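Local coordinates for ORF131 protein (PDB 2WTP) that binds copper and probably takes part in the heavy-metal resistance of the bacterium that makes it, changing conformation when the metal is bound, at residues H47-Y51 with S102-L108; V66-R71 with L112-V118. All blocks are in the same frame, centred on the assembly; numbering follows the deposited sequence.

Contact 1: residues H47-Y51 with S102-L108; sequences HATLY and SVDLGLL
This is a helix end laid over the edge strand of a two-sheet beta fold, probably cupredoxin-like, at a copper site: residues 47-51 lie at the end of helix 37-49 and run on into strand 52-55, while 102-104 finish strand 101-104, an outer strand of a three-stranded sheet, before the short helix 105-108. No hydrogen bond joins the two segments directly; the fit is one of shape. Ala48 sits closest, its CA 5.0 Å from Leu108 CA, whereas Tyr51 CA lies 7.5 Å from Val103 CA. The small methyl of Ala48 lets helix 37-49 settle against the last turn of helix 105-108: Ala48 CB lies 3.4 Å from Leu107 O and 3.6 Å from Leu108 CD2. Leu108 (chi1 m, chi2 t) carries CD2 into the hollow between Ala48 and Tyr51, reaching 4.2 Å from Tyr51 CB, with Trp92 and Phe94 of strand 88-94 behind it. Val103 (chi1 p) is the main bump from the strand. Its CB stands 3.7 Å from the centroid of the Tyr51 ring, 8° off the normal, a CH-pi contact over the face, and its CG2 is 3.9 Å from His47 NE2. His47 (chi1 t) brings its imidazole against Leu107, with CD2 3.6 Å from Leu107 CD1; its side chain also lies about 2 Å from a bound copper ion, so apolar side chains back this metal-bound ring. Asp104 is the N-cap, OD1 accepting from Gly106 N at 2.8 Å. Tyr51 (chi1 m) points its hydroxyl toward the strand, where one water bridges the segments, 2.4 Å from Tyr51 OH and 2.4 Å from Ser102 O, to which it donates.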
ATOM      1  N   HIS A  47       0.564  22.617  -0.269  1.00 12.66           N
ATOM      2  CA  HIS A  47       1.380  21.521   0.191  1.00 12.50           C
ATOM      3  C   HIS A  47       1.070  20.254  -0.597  1.00 10.45           C
ATOM      4  O   HIS A  47       1.966  19.545  -1.023  1.00  9.81           O
ATOM      5  CB  HIS A  47       1.101  21.271   1.723  1.00 12.05           C
ATOM      6  CG  HIS A  47       1.915  20.162   2.343  1.00 12.08           C
ATOM      7  ND1 HIS A  47       3.251  20.299   2.671  1.00 17.11           N
ATOM      8  CD2 HIS A  47       1.567  18.915   2.744  1.00 15.80           C
ATOM      9  CE1 HIS A  47       3.697  19.178   3.215  1.00 14.06           C
ATOM     10  NE2 HIS A  47       2.686  18.331   3.308  1.00 15.54           N
ATOM     11  N   ALA A  48      -0.239  19.970  -0.734  1.00 10.81           N
ATOM     12  CA  ALA A  48      -0.567  18.756  -1.497  1.00 10.57           C
ATOM     13  C   ALA A  48      -0.019  18.792  -2.922  1.00  9.53           C
ATOM     14  O   ALA A  48       0.326  17.666  -3.410  1.00  8.92           O
ATOM     15  CB  ALA A  48      -2.180  18.640  -1.553  1.00 10.58           C
ATOM     16  N   THR A  49       0.006  19.933  -3.596  1.00  9.70           N
ATOM     17  CA  THR A  49       0.478  20.014  -4.966  1.00  9.44           C
ATOM     18  C   THR A  49       1.942  19.589  -5.050  1.00  9.22           C
ATOM     19  O   THR A  49       2.351  19.116  -6.154  1.00  8.81           O
ATOM     20  CB  THR A  49       0.250  21.468  -5.414  1.00 11.33           C
ATOM     21  OG1 THR A  49      -1.192  21.674  -5.360  1.00 18.11           O
ATOM     22  CG2 THR A  49       0.714  21.732  -6.863  1.00 13.59           C
ATOM     23  N   LEU A  50       2.727  19.652  -3.976  1.00 10.09           N
ATOM     24  CA  LEU A  50       4.100  19.140  -4.019  1.00 10.45           C
ATOM     25  C   LEU A  50       4.152  17.660  -4.116  1.00  9.86           C
ATOM     26  O   LEU A  50       5.234  17.118  -4.392  1.00 10.89           O
ATOM     27  CB  LEU A  50       4.870  19.560  -2.762  1.00 15.82           C
ATOM     28  CG  LEU A  50       4.960  21.089  -2.715  1.00 18.59           C
ATOM     29  CD1 LEU A  50       5.551  21.444  -1.268  1.00 21.80           C
ATOM     30  CD2 LEU A  50       5.785  21.719  -3.845  1.00 18.36           C
ATOM     31  N   TYR A  51       3.057  16.951  -3.946  1.00  8.52           N
ATOM     32  CA  TYR A  51       3.047  15.507  -3.925  1.00  8.48           C
ATOM     33  C   TYR A  51       2.314  14.846  -5.032  1.00  7.11           C
ATOM     34  O   TYR A  51       2.075  13.605  -5.075  1.00  6.56           O
ATOM     35  CB  TYR A  51       2.491  15.015  -2.519  1.00  9.80           C
ATOM     36  CG  TYR A  51       3.464  15.335  -1.396  1.00  8.75           C
ATOM     37  CD1 TYR A  51       4.505  14.471  -1.083  1.00 11.03           C
ATOM     38  CD2 TYR A  51       3.364  16.546  -0.706  1.00 10.21           C
ATOM     39  CE1 TYR A  51       5.426  14.730  -0.046  1.00 11.94           C
ATOM     40  CE2 TYR A  51       4.318  16.827   0.317  1.00 11.21           C
ATOM     41  CZ  TYR A  51       5.326  15.921   0.599  1.00 14.23           C
ATOM     42  OH  TYR A  51       6.297  16.192   1.611  1.00 20.02           O
ATOM     43  N   SER A 102       6.818  10.949   2.577  1.00  8.50           N
ATOM     44  CA  SER A 102       5.452  10.719   2.897  1.00  8.45           C
ATOM     45  C   SER A 102       4.615  11.974   3.015  1.00  8.28           C
ATOM     46  O   SER A 102       5.158  13.106   3.158  1.00  8.21           O
ATOM     47  CB  SER A 102       5.332   9.940   4.228  1.00  8.80           C
ATOM     48  OG  SER A 102       5.620  10.757   5.390  1.00  9.72           O
ATOM     49  N   VAL A 103       3.284  11.812   2.919  1.00  8.16           N
ATOM     50  CA  VAL A 103       2.378  12.950   3.099  1.00  8.01           C
ATOM     51  C   VAL A 103       1.120  12.493   3.771  1.00  8.38           C
ATOM     52  O   VAL A 103       0.703  11.335   3.552  1.00  8.38           O
ATOM     53  CB  VAL A 103       2.128  13.649   1.705  1.00  9.15           C
ATOM     54  CG1 VAL A 103       1.448  12.716   0.713  1.00 10.05           C
ATOM     55  CG2 VAL A 103       1.300  14.952   1.914  1.00 10.07           C
ATOM     56  N   ASP A 104       0.446  13.380   4.509  1.00  8.26           N
ATOM     57  CA  ASP A 104      -0.845  12.954   5.078  1.00  8.38           C
ATOM     58  C   ASP A 104      -1.918  12.937   4.042  1.00  8.10           C
ATOM     59  O   ASP A 104      -2.115  13.969   3.383  1.00  8.15           O
ATOM     60  CB  ASP A 104      -1.233  13.901   6.250  1.00 10.95           C
ATOM     61  CG  ASP A 104      -2.335  13.251   7.145  1.00 15.91           C
ATOM     62  OD1 ASP A 104      -3.481  13.144   6.717  1.00 14.51           O
ATOM     63  OD2 ASP A 104      -2.025  12.773   8.236  1.00 17.29           O
ATOM     64  N   LEU A 105      -2.710  11.855   3.945  1.00  8.23           N
ATOM     65  CA  LEU A 105      -3.740  11.785   2.905  1.00  8.21           C
ATOM     66  C   LEU A 105      -4.762  12.901   3.169  1.00 10.80           C
ATOM     67  O   LEU A 105      -5.463  13.326   2.234  1.00 11.17           O
ATOM     68  CB  LEU A 105      -4.410  10.409   3.051  1.00  8.75           C
ATOM     69  CG  LEU A 105      -5.430  10.041   1.927  1.00  9.58           C
ATOM     70  CD1 LEU A 105      -4.749   9.954   0.576  1.00  8.88           C
ATOM     71  CD2 LEU A 105      -6.208   8.721   2.333  1.00 11.00           C
ATOM     72  N   GLY A 106      -4.977  13.313   4.413  1.00  8.91           N
ATOM     73  CA  GLY A 106      -5.973  14.354   4.735  1.00 11.99           C
ATOM     74  C   GLY A 106      -5.617  15.720   4.154  1.00 12.55           C
ATOM     75  O   GLY A 106      -6.506  16.590   4.104  1.00 15.61           O
ATOM     76  N   LEU A 107      -4.372  15.917   3.763  1.00  8.89           N
ATOM     77  CA  LEU A 107      -3.962  17.165   3.097  1.00 11.31           C
ATOM     78  C   LEU A 107      -4.160  17.048   1.597  1.00  9.14           C
ATOM     79  O   LEU A 107      -4.480  18.029   0.937  1.00 11.63           O
ATOM     80  CB  LEU A 107      -2.490  17.507   3.406  1.00  9.99           C
ATOM     81  CG  LEU A 107      -2.396  17.675   4.917  1.00 13.45           C
ATOM     82  CD1 LEU A 107      -0.912  18.044   5.258  1.00 19.63           C
ATOM     83  CD2 LEU A 107      -3.295  18.832   5.476  1.00 15.99           C
ATOM     84  N   LEU A 108      -4.010  15.853   1.043  1.00 10.06           N
ATOM     85  CA  LEU A 108      -4.335  15.613  -0.374  1.00  9.48           C
ATOM     86  C   LEU A 108      -5.811  15.670  -0.662  1.00 11.76           C
ATOM     87  O   LEU A 108      -6.253  16.151  -1.723  1.00 13.24           O
ATOM     88  CB  LEU A 108      -3.826  14.231  -0.856  1.00  8.85           C
ATOM     89  CG  LEU A 108      -2.332  13.966  -0.597  1.00 10.62           C
ATOM     90  CD1 LEU A 108      -1.974  12.673  -1.263  1.00 10.92           C
ATOM     91  CD2 LEU A 108      -1.394  15.132  -0.960  1.00 13.37           C
TER
HETATM   92  O   HOH W   1       7.132  14.514   3.177  1.00  8.21           O

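Contact 2: residues V66-R71 with L112-V118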
ATOM      1  N   VAL A  66     -10.292   3.396   2.939  1.00 12.65           N
ATOM      2  CA  VAL A  66      -9.769   4.157   4.080  1.00 13.65           C
ATOM      3  C   VAL A  66     -10.662   3.855   5.304  1.00 16.47           C
ATOM      4  O   VAL A  66     -11.821   4.203   5.325  1.00 22.15           O
ATOM      5  CB  VAL A  66      -9.803   5.679   3.687  1.00 19.95           C
ATOM      6  CG1 VAL A  66      -9.512   6.609   4.919  1.00 23.92           C
ATOM      7  CG2 VAL A  66      -8.787   5.969   2.532  1.00 18.97           C
ATOM      8  N   LYS A  67     -10.175   2.986   6.171  1.00 17.74           N
ATOM      9  CA  LYS A  67     -10.981   2.481   7.334  1.00 20.38           C
ATOM     10  C   LYS A  67     -10.437   3.101   8.570  1.00 22.99           C
ATOM     11  O   LYS A  67      -9.258   3.420   8.647  1.00 22.85           O
ATOM     12  CB  LYS A  67     -10.815   0.989   7.381  1.00 25.75           C
ATOM     13  CG  LYS A  67     -11.700   0.258   6.346  1.00 40.06           C
ATOM     14  CD  LYS A  67     -13.174   0.768   6.396  1.00 50.66           C
ATOM     15  CE  LYS A  67     -14.191  -0.119   5.581  1.00 60.16           C
ATOM     16  NZ  LYS A  67     -15.014  -1.136   6.372  1.00 47.89           N
ATOM     17  N   PRO A  68     -11.279   3.296   9.582  1.00 25.75           N
ATOM     18  CA  PRO A  68     -10.776   3.837  10.852  1.00 22.61           C
ATOM     19  C   PRO A  68      -9.575   3.041  11.425  1.00 18.37           C
ATOM     20  O   PRO A  68      -9.659   1.807  11.409  1.00 25.09           O
ATOM     21  CB  PRO A  68     -11.972   3.619  11.802  1.00 29.32           C
ATOM     22  CG  PRO A  68     -13.133   3.886  10.915  1.00 36.14           C
ATOM     23  CD  PRO A  68     -12.751   3.244   9.534  1.00 32.21           C
ATOM     24  N   GLY A  69      -8.540   3.709  11.843  1.00 20.30           N
ATOM     25  CA  GLY A  69      -7.436   2.970  12.444  1.00 22.69           C
ATOM     26  C   GLY A  69      -6.275   2.849  11.478  1.00 22.42           C
ATOM     27  O   GLY A  69      -5.136   2.682  11.869  1.00 17.22           O
ATOM     28  N   MET A  70      -6.547   2.976  10.181  1.00 19.67           N
ATOM     29  CA  MET A  70      -5.493   2.842   9.185  0.50 15.07           C
ATOM     30  C   MET A  70      -4.395   3.849   9.450  1.00 17.72           C
ATOM     31  O   MET A  70      -4.696   5.040   9.739  1.00 18.67           O
ATOM     32  CB  MET A  70      -6.099   3.148   7.826  0.50 17.89           C
ATOM     33  CG  MET A  70      -5.154   3.146   6.716  0.50 22.23           C
ATOM     34  SD  MET A  70      -6.303   3.117   5.366  0.50 28.09           S
ATOM     35  CE  MET A  70      -7.161   1.624   5.867  0.50 21.02           C
ATOM     36  N   ARG A  71      -3.122   3.444   9.329  1.00 14.36           N
ATOM     37  CA  ARG A  71      -1.995   4.323   9.591  1.00 15.82           C
ATOM     38  C   ARG A  71      -1.166   4.666   8.380  1.00 12.47           C
ATOM     39  O   ARG A  71      -0.766   5.811   8.260  1.00 13.19           O
ATOM     40  CB  ARG A  71      -1.094   3.815  10.697  1.00 25.35           C
ATOM     41  CG  ARG A  71      -1.851   3.825  12.092  1.00 25.50           C
ATOM     42  CD  ARG A  71      -1.899   5.248  12.795  1.00 38.60           C
ATOM     43  NE  ARG A  71      -0.569   5.471  13.396  1.00 66.83           N
ATOM     44  CZ  ARG A  71      -0.154   5.239  14.656  1.00 51.11           C
ATOM     45  NH1 ARG A  71      -0.965   4.809  15.685  1.00 21.16           N
ATOM     46  NH2 ARG A  71       1.152   5.496  14.868  1.00 34.76           N
ATOM     47  N   LEU A 112     -12.427  13.720   1.731  1.00 14.21           N
ATOM     48  CA  LEU A 112     -12.665  12.287   1.898  1.00 15.10           C
ATOM     49  C   LEU A 112     -12.695  11.988   3.364  1.00 16.49           C
ATOM     50  O   LEU A 112     -11.696  12.088   4.069  1.00 15.23           O
ATOM     51  CB  LEU A 112     -11.557  11.505   1.210  1.00 13.20           C
ATOM     52  CG  LEU A 112     -11.852  10.053   1.217  1.00 13.83           C
ATOM     53  CD1 LEU A 112     -12.981   9.748   0.183  1.00 16.51           C
ATOM     54  CD2 LEU A 112     -10.570   9.411   0.807  1.00 18.36           C
ATOM     55  N   PRO A 113     -13.863  11.646   3.900  1.00 15.55           N
ATOM     56  CA  PRO A 113     -13.924  11.508   5.355  1.00 15.38           C
ATOM     57  C   PRO A 113     -13.022  10.402   5.889  1.00 15.98           C
ATOM     58  O   PRO A 113     -12.936   9.333   5.311  1.00 18.25           O
ATOM     59  CB  PRO A 113     -15.436  11.154   5.625  1.00 18.55           C
ATOM     60  CG  PRO A 113     -16.082  11.781   4.476  1.00 19.30           C
ATOM     61  CD  PRO A 113     -15.195  11.538   3.247  1.00 14.18           C
ATOM     62  N   GLY A 114     -12.300  10.666   6.990  1.00 15.98           N
ATOM     63  CA  GLY A 114     -11.393   9.687   7.582  1.00 16.73           C
ATOM     64  C   GLY A 114      -9.982   9.699   7.013  1.00 13.35           C
ATOM     65  O   GLY A 114      -9.123   8.901   7.431  1.00 16.97           O
ATOM     66  N   SER A 115      -9.745  10.556   6.019  1.00 13.67           N
ATOM     67  CA  SER A 115      -8.417  10.611   5.383  1.00 15.39           C
ATOM     68  C   SER A 115      -7.351  11.211   6.300  1.00 13.36           C
ATOM     69  O   SER A 115      -6.181  10.825   6.219  1.00 10.47           O
ATOM     70  CB  SER A 115      -8.481  11.447   4.101  1.00 11.17           C
ATOM     71  OG  SER A 115      -8.896  12.764   4.392  1.00 13.68           O
ATOM     72  N   ALA A 116      -7.702  12.140   7.212  1.00 13.02           N
ATOM     73  CA  ALA A 116      -6.663  12.780   7.992  1.00 12.01           C
ATOM     74  C   ALA A 116      -6.023  11.804   8.999  1.00 12.54           C
ATOM     75  O   ALA A 116      -6.764  11.073   9.741  1.00 17.32           O
ATOM     76  CB  ALA A 116      -7.262  13.946   8.788  1.00 12.60           C
ATOM     77  N   GLY A 117      -4.716  11.761   9.031  1.00 11.09           N
ATOM     78  CA  GLY A 117      -4.004  10.795   9.857  1.00 10.79           C
ATOM     79  C   GLY A 117      -3.574   9.538   9.182  1.00 12.70           C
ATOM     80  O   GLY A 117      -2.886   8.744   9.795  1.00 18.49           O
ATOM     81  N   VAL A 118      -4.004   9.306   7.943  1.00 12.02           N
ATOM     82  CA  VAL A 118      -3.478   8.205   7.180  1.00 10.92           C
ATOM     83  C   VAL A 118      -2.246   8.735   6.423  1.00  9.92           C
ATOM     84  O   VAL A 118      -2.394   9.760   5.680  1.00 14.30           O
ATOM     85  CB  VAL A 118      -4.475   7.731   6.185  1.00 13.20           C
ATOM     86  CG1 VAL A 118      -3.873   6.559   5.349  1.00 16.73           C
ATOM     87  CG2 VAL A 118      -5.756   7.226   6.931  1.00 15.91           C
TER
HETATM   88  O   HOH W   2     -13.100   6.701   6.147  1.00 27.71           O
HETATM   89  O   HOH W   3      -9.384   6.849   9.066  1.00 30.67           O
HETATM   90  O   HOH W   4      -0.546   7.813  10.239  1.00 27.55           O
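Neither segment here is helix or strand; both are dominated by type II beta turns. Residues 67-70 form one, closed by Met70 N to Lys67 O at 3.1 Å, and the opposing segment strings two together, Leu112 to Ser115 and Ser115 to Val118, each closed by a 3.2 Å backbone bond (Ser115 N to Leu112 O, Val118 N to Ser115 O). All three turns have a glycine in third position, Gly69, Gly114 and Gly117, with positive phi, where a CB would jam against the preceding carbonyl. The backbones come closest at Arg71 and Val118, CA to CA 4.8 Å, and stand 6.7 Å apart at the CA atoms of Val66 and Ser115. No direct hydrogen bond crosses; the polar link is through water. Water 2 donates to Val66 O (2.9 Å) and Pro113 O (2.8 Å), and water 4 to Arg71 O (2.8 Å) and Gly117 O (2.6 Å).

Val66 fills the hollow between the turns: its CG1 rests 3.4 Å from Gly114 O and 4.3 Å from Val118 CG2, and its CG2 reaches 4.2 Å from Leu112 CD2. Val118 meets Met70 as well, Met70 CG lying 3.9 Å from Val118 CG1. Leu105 underlies Val66 and Val118, and Phe83 of strand 80-85 touches Val66 and Leu112, so the apolar side continues into the core.

These are the turns at one end of a two-sheet, probably cupredoxin-like beta fold: 66-71 passes from strand 63-65 of the four-stranded sheet to strand 72-76 of the three-stranded one, and 112-118 leads into strand 119-123, which pairs in parallel with 72-76.

How the contacts relate
Contact 1 and contact 2 have centres 14 Å apart and meet directly through the 102-108 and 112-118 segments. Leu105 N lies 2.7 Å from Val118 O, and Asp104 OD1, the capping atom of contact 1, lies 3.0 Å from Gly117 N; both are probable hydrogen bonds. Gly106 CA also packs 3.3 Å from Ser115 OG. The corner from strand 101-104 into helix 105-108 is thus shared, facing the copper-bearing helix end in contact 1 and the turns in contact 2. Along the chain the segments of the two contacts alternate. Only contact 1 includes a copper-site residue, His47; contact 2 joins turns between strands.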